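Local structure of PppA (Pseudomonas aeruginosa, 6JKV) at residues Phe71-Ile83 and Ala95-Val107. The protein is a regulatory component of the type VI secretion system in this bacterium and probably acts as a metal-dependent serine/threonine phosphatase of the PP2C family. Residues are numbered along the deposited sequence; the frame is centred on the assembly and turned at random.
Sequences FVSSLIVDTLRRI and ALRTGLAQVNERV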
loop_
_atom_site.group_PDB
_atom_site.type_symbol
_atom_site.label_atom_id
_atom_site.label_comp_id
_atom_site.label_asym_id
_atom_site.label_seq_id
_atom_site.Cartn_x
_atom_site.Cartn_y
_atom_site.Cartn_z
ATOM N N PHE A 71 13.129 7.328 4.374
ATOM C CA PHE A 71 12.920 8.789 4.240
ATOM C C PHE A 71 11.686 9.059 3.369
ATOM O O PHE A 71 10.796 9.825 3.790
ATOM C CB PHE A 71 14.165 9.457 3.658
ATOM C CG PHE A 71 13.926 10.812 3.043
ATOM C CD1 PHE A 71 13.598 11.898 3.834
ATOM C CD2 PHE A 71 14.025 10.999 1.673
ATOM C CE1 PHE A 71 13.379 13.144 3.267
ATOM C CE2 PHE A 71 13.798 12.241 1.106
ATOM C CZ PHE A 71 13.481 13.316 1.904
ATOM N N VAL A 72 11.615 8.442 2.191
ATOM C CA VAL A 72 10.513 8.708 1.220
ATOM C C VAL A 72 9.207 8.113 1.763
ATOM O O VAL A 72 8.172 8.789 1.693
ATOM C CB VAL A 72 10.846 8.168 -0.179
ATOM C CG1 VAL A 72 9.712 8.435 -1.147
ATOM C CG2 VAL A 72 12.138 8.758 -0.724
ATOM N N SER A 73 9.241 6.890 2.286
ATOM C CA SER A 73 8.010 6.190 2.741
ATOM C C SER A 73 7.417 6.931 3.943
ATOM O O SER A 73 6.188 7.083 3.984
ATOM C CB SER A 73 8.253 4.717 3.023
ATOM O OG SER A 73 9.137 4.504 4.116
ATOM N N SER A 74 8.262 7.417 4.859
ATOM C CA SER A 74 7.811 8.158 6.060
ATOM C C SER A 74 7.278 9.527 5.634
ATOM O O SER A 74 6.242 9.942 6.188
ATOM C CB SER A 74 8.886 8.259 7.107
ATOM O OG SER A 74 10.095 8.695 6.531
ATOM N N LEU A 75 7.943 10.192 4.681
ATOM C CA LEU A 75 7.481 11.499 4.137
ATOM C C LEU A 75 6.090 11.319 3.515
ATOM O O LEU A 75 5.235 12.211 3.667
ATOM C CB LEU A 75 8.476 12.043 3.105
ATOM C CG LEU A 75 8.054 13.360 2.447
ATOM C CD1 LEU A 75 7.838 14.448 3.488
ATOM C CD2 LEU A 75 9.068 13.816 1.405
ATOM N N ILE A 76 5.878 10.207 2.816
ATOM C CA ILE A 76 4.554 9.875 2.230
ATOM C C ILE A 76 3.513 9.828 3.352
ATOM O O ILE A 76 2.487 10.528 3.242
ATOM C CB ILE A 76 4.617 8.551 1.449
ATOM C CG1 ILE A 76 5.235 8.745 0.064
ATOM C CG2 ILE A 76 3.247 7.905 1.364
ATOM C CD1 ILE A 76 5.588 7.449 -0.618
ATOM N N VAL A 77 3.754 9.007 4.376
ATOM C CA VAL A 77 2.729 8.731 5.420
ATOM C C VAL A 77 2.463 10.026 6.198
ATOM O O VAL A 77 1.289 10.303 6.480
ATOM C CB VAL A 77 3.100 7.545 6.336
ATOM C CG1 VAL A 77 3.192 6.239 5.553
ATOM C CG2 VAL A 77 4.378 7.786 7.104
ATOM N N ASP A 78 3.499 10.811 6.490
ATOM C CA ASP A 78 3.349 12.070 7.266
ATOM C C ASP A 78 2.615 13.136 6.448
ATOM O O ASP A 78 1.795 13.860 7.047
ATOM C CB ASP A 78 4.695 12.633 7.721
ATOM C CG ASP A 78 5.429 11.745 8.711
ATOM O OD1 ASP A 78 4.784 10.832 9.285
ATOM O OD2 ASP A 78 6.648 11.957 8.887
ATOM N N THR A 79 2.938 13.278 5.161
ATOM C CA THR A 79 2.273 14.264 4.272
ATOM C C THR A 79 0.792 13.894 4.125
ATOM O O THR A 79 -0.066 14.800 4.180
ATOM C CB THR A 79 2.970 14.363 2.907
ATOM O OG1 THR A 79 4.343 14.718 3.105
ATOM C CG2 THR A 79 2.296 15.375 2.001
ATOM N N LEU A 80 0.493 12.604 3.959
ATOM C CA LEU A 80 -0.906 12.159 3.745
ATOM C C LEU A 80 -1.682 12.288 5.057
ATOM O O LEU A 80 -2.864 12.672 5.010
ATOM C CB LEU A 80 -0.922 10.732 3.197
ATOM C CG LEU A 80 -0.415 10.596 1.760
ATOM C CD1 LEU A 80 -0.760 9.223 1.213
ATOM C CD2 LEU A 80 -0.971 11.695 0.852
ATOM N N ARG A 81 -1.029 12.041 6.193
ATOM C CA ARG A 81 -1.698 12.124 7.510
ATOM C C ARG A 81 -2.172 13.563 7.752
ATOM O O ARG A 81 -3.281 13.740 8.291
ATOM C CB ARG A 81 -0.772 11.644 8.633
ATOM C CG ARG A 81 -1.488 11.434 9.961
ATOM C CD ARG A 81 -0.542 11.419 11.146
ATOM N NE ARG A 81 0.155 10.145 11.299
ATOM C CZ ARG A 81 1.420 9.914 10.932
ATOM N NH1 ARG A 81 2.163 10.872 10.385
ATOM N NH2 ARG A 81 1.954 8.721 11.138
ATOM N N ARG A 82 -1.387 14.561 7.344
ATOM C CA ARG A 82 -1.676 15.969 7.705
ATOM C C ARG A 82 -2.811 16.523 6.836
ATOM O O ARG A 82 -3.342 17.594 7.178
ATOM C CB ARG A 82 -0.414 16.829 7.624
ATOM C CG ARG A 82 -0.228 17.610 6.333
ATOM C CD ARG A 82 0.764 18.742 6.563
ATOM N NE ARG A 82 1.822 18.317 7.472
ATOM C CZ ARG A 82 2.861 17.555 7.127
ATOM N NH1 ARG A 82 3.013 17.152 5.874
ATOM N NH2 ARG A 82 3.760 17.206 8.034
ATOM N N ILE A 83 -3.174 15.852 5.746
ATOM C CA ILE A 83 -4.244 16.355 4.839
ATOM C C ILE A 83 -5.580 16.335 5.578
ATOM O O ILE A 83 -5.978 15.309 6.119
ATOM C CB ILE A 83 -4.301 15.545 3.540
ATOM C CG1 ILE A 83 -3.058 15.814 2.688
ATOM C CG2 ILE A 83 -5.598 15.834 2.788
ATOM C CD1 ILE A 83 -2.954 14.927 1.481
ATOM N N ALA A 95 -7.125 15.971 -3.139
ATOM C CA ALA A 95 -6.148 16.493 -2.156
ATOM C C ALA A 95 -5.030 15.468 -1.948
ATOM O O ALA A 95 -3.867 15.895 -1.834
ATOM C CB ALA A 95 -6.829 16.839 -0.850
ATOM N N LEU A 96 -5.367 14.171 -1.906
ATOM C CA LEU A 96 -4.359 13.089 -1.761
ATOM C C LEU A 96 -3.415 13.109 -2.963
ATOM O O LEU A 96 -2.184 13.030 -2.750
ATOM C CB LEU A 96 -5.051 11.731 -1.635
ATOM C CG LEU A 96 -5.911 11.532 -0.388
ATOM C CD1 LEU A 96 -6.831 10.343 -0.571
ATOM C CD2 LEU A 96 -5.050 11.348 0.852
ATOM N N ARG A 97 -3.975 13.209 -4.170
ATOM C CA ARG A 97 -3.190 13.276 -5.430
ATOM C C ARG A 97 -2.197 14.439 -5.359
ATOM O O ARG A 97 -1.013 14.235 -5.714
ATOM C CB ARG A 97 -4.094 13.450 -6.652
ATOM C CG ARG A 97 -4.809 12.176 -7.067
ATOM C CD ARG A 97 -5.725 12.431 -8.240
ATOM N NE ARG A 97 -6.231 11.214 -8.859
ATOM C CZ ARG A 97 -5.618 10.532 -9.823
ATOM N NH1 ARG A 97 -4.436 10.921 -10.283
ATOM N NH2 ARG A 97 -6.197 9.458 -10.336
ATOM N N THR A 98 -2.657 15.609 -4.917
ATOM C CA THR A 98 -1.828 16.837 -4.871
ATOM C C THR A 98 -0.706 16.639 -3.854
ATOM O O THR A 98 0.449 17.020 -4.159
ATOM C CB THR A 98 -2.653 18.085 -4.540
ATOM O OG1 THR A 98 -3.598 18.290 -5.589
ATOM C CG2 THR A 98 -1.787 19.317 -4.404
ATOM N N GLY A 99 -1.039 16.081 -2.687
ATOM C CA GLY A 99 -0.053 15.777 -1.639
ATOM C C GLY A 99 1.034 14.859 -2.161
ATOM O O GLY A 99 2.211 15.090 -1.846
ATOM N N LEU A 100 0.652 13.850 -2.941
ATOM C CA LEU A 100 1.612 12.873 -3.505
ATOM C C LEU A 100 2.487 13.553 -4.567
ATOM O O LEU A 100 3.712 13.273 -4.594
ATOM C CB LEU A 100 0.844 11.670 -4.055
ATOM C CG LEU A 100 0.243 10.769 -2.972
ATOM C CD1 LEU A 100 -0.539 9.627 -3.592
ATOM C CD2 LEU A 100 1.335 10.234 -2.059
ATOM N N ALA A 101 1.911 14.441 -5.381
ATOM C CA ALA A 101 2.691 15.219 -6.372
ATOM C C ALA A 101 3.774 16.034 -5.648
ATOM O O ALA A 101 4.941 16.016 -6.103
ATOM C CB ALA A 101 1.786 16.099 -7.195
ATOM N N GLN A 102 3.405 16.694 -4.547
ATOM C CA GLN A 102 4.342 17.531 -3.754
ATOM C C GLN A 102 5.445 16.650 -3.157
ATOM O O GLN A 102 6.618 17.078 -3.175
ATOM C CB GLN A 102 3.625 18.276 -2.629
ATOM C CG GLN A 102 2.551 19.245 -3.099
ATOM C CD GLN A 102 1.620 19.660 -1.980
ATOM O OE1 GLN A 102 1.610 19.079 -0.889
ATOM N NE2 GLN A 102 0.803 20.668 -2.250
ATOM N N VAL A 103 5.082 15.470 -2.647
ATOM C CA VAL A 103 6.072 14.505 -2.092
ATOM C C VAL A 103 7.034 14.095 -3.208
ATOM O O VAL A 103 8.264 14.072 -2.968
ATOM C CB VAL A 103 5.388 13.284 -1.458
ATOM C CG1 VAL A 103 6.395 12.184 -1.178
ATOM C CG2 VAL A 103 4.648 13.658 -0.185
ATOM N N ASN A 104 6.490 13.779 -4.385
ATOM C CA ASN A 104 7.287 13.338 -5.558
ATOM C C ASN A 104 8.330 14.404 -5.896
ATOM O O ASN A 104 9.512 14.050 -6.103
ATOM C CB ASN A 104 6.397 13.051 -6.767
ATOM C CG ASN A 104 7.170 12.472 -7.931
ATOM O OD1 ASN A 104 7.566 11.309 -7.895
ATOM N ND2 ASN A 104 7.393 13.272 -8.961
ATOM N N GLU A 105 7.902 15.665 -5.952
ATOM C CA GLU A 105 8.792 16.789 -6.339
ATOM C C GLU A 105 9.894 16.995 -5.285
ATOM O O GLU A 105 11.071 17.193 -5.674
ATOM C CB GLU A 105 7.973 18.060 -6.534
ATOM C CG GLU A 105 8.789 19.196 -7.119
ATOM C CD GLU A 105 8.256 20.545 -6.692
ATOM O OE1 GLU A 105 8.406 20.868 -5.501
ATOM O OE2 GLU A 105 7.652 21.245 -7.533
ATOM N N ARG A 106 9.531 16.967 -4.000
ATOM C CA ARG A 106 10.499 17.129 -2.885
ATOM C C ARG A 106 11.554 16.014 -2.953
ATOM O O ARG A 106 12.758 16.311 -2.782
ATOM C CB ARG A 106 9.771 17.125 -1.541
ATOM C CG ARG A 106 10.662 16.846 -0.339
ATOM C CD ARG A 106 11.265 18.109 0.235
ATOM N NE ARG A 106 12.108 17.805 1.380
ATOM C CZ ARG A 106 13.434 17.699 1.354
ATOM N NH1 ARG A 106 14.115 17.886 0.236
ATOM N NH2 ARG A 106 14.089 17.421 2.466
ATOM N N VAL A 107 11.119 14.771 -3.179
ATOM C CA VAL A 107 12.026 13.592 -3.212
ATOM C C VAL A 107 12.956 13.737 -4.418
ATOM O O VAL A 107 14.170 13.478 -4.273
ATOM C CB VAL A 107 11.242 12.266 -3.215
ATOM C CG1 VAL A 107 12.117 11.093 -3.628
ATOM C CG2 VAL A 107 10.625 12.012 -1.851
#
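Helix 71-82 and helix 95-107 run roughly antiparallel, their directions 144° apart and their axes 9.6 Å apart at closest approach, with Ile-76 nearest Val-103 and Thr-79 nearest Gly-99 by CA position. Val-103 points at the partner helix and splits its two methyls: CG1 lies 3.8 Å from Ile-76 CG1, while CG2 rests 3.5 Å from Thr-79 OG1. That hydroxyl, anti to its own carbonyl carbon (chi1 -58°), donates back to Leu-75 O at 2.7 Å, where Thr-79 N arrives from the opposite face of the carbonyl plane. Beyond it, Ile-83 sets CD1 3.6 Å from Ala-95 O, beside the CA of Gly-99, which has no side chain. This helix pair covers one sheet of the PP2C alpha-beta-beta-alpha sandwich: Ile-76 and Leu-100 both touch Leu-123, Leu-80 touches Val-58 and Leu-96 touches Leu-56. Leu-80 also meets Leu-100, CD2 to CD2, at 4.0 Å. Val-72, its side chain about 10 Å from a bound manganese ion, crosses Val-107 at about a right angle. On the outer side Leu-75 CD2 sits 3.8 Å from Arg-106 CG, and Phe-71 CZ lies over one guanidinium face of Arg-106, offset toward its rim, the planes 72° apart; Arg-106 NH1 hydrogen-bonds Gln-109 and salt-bridges Glu-110.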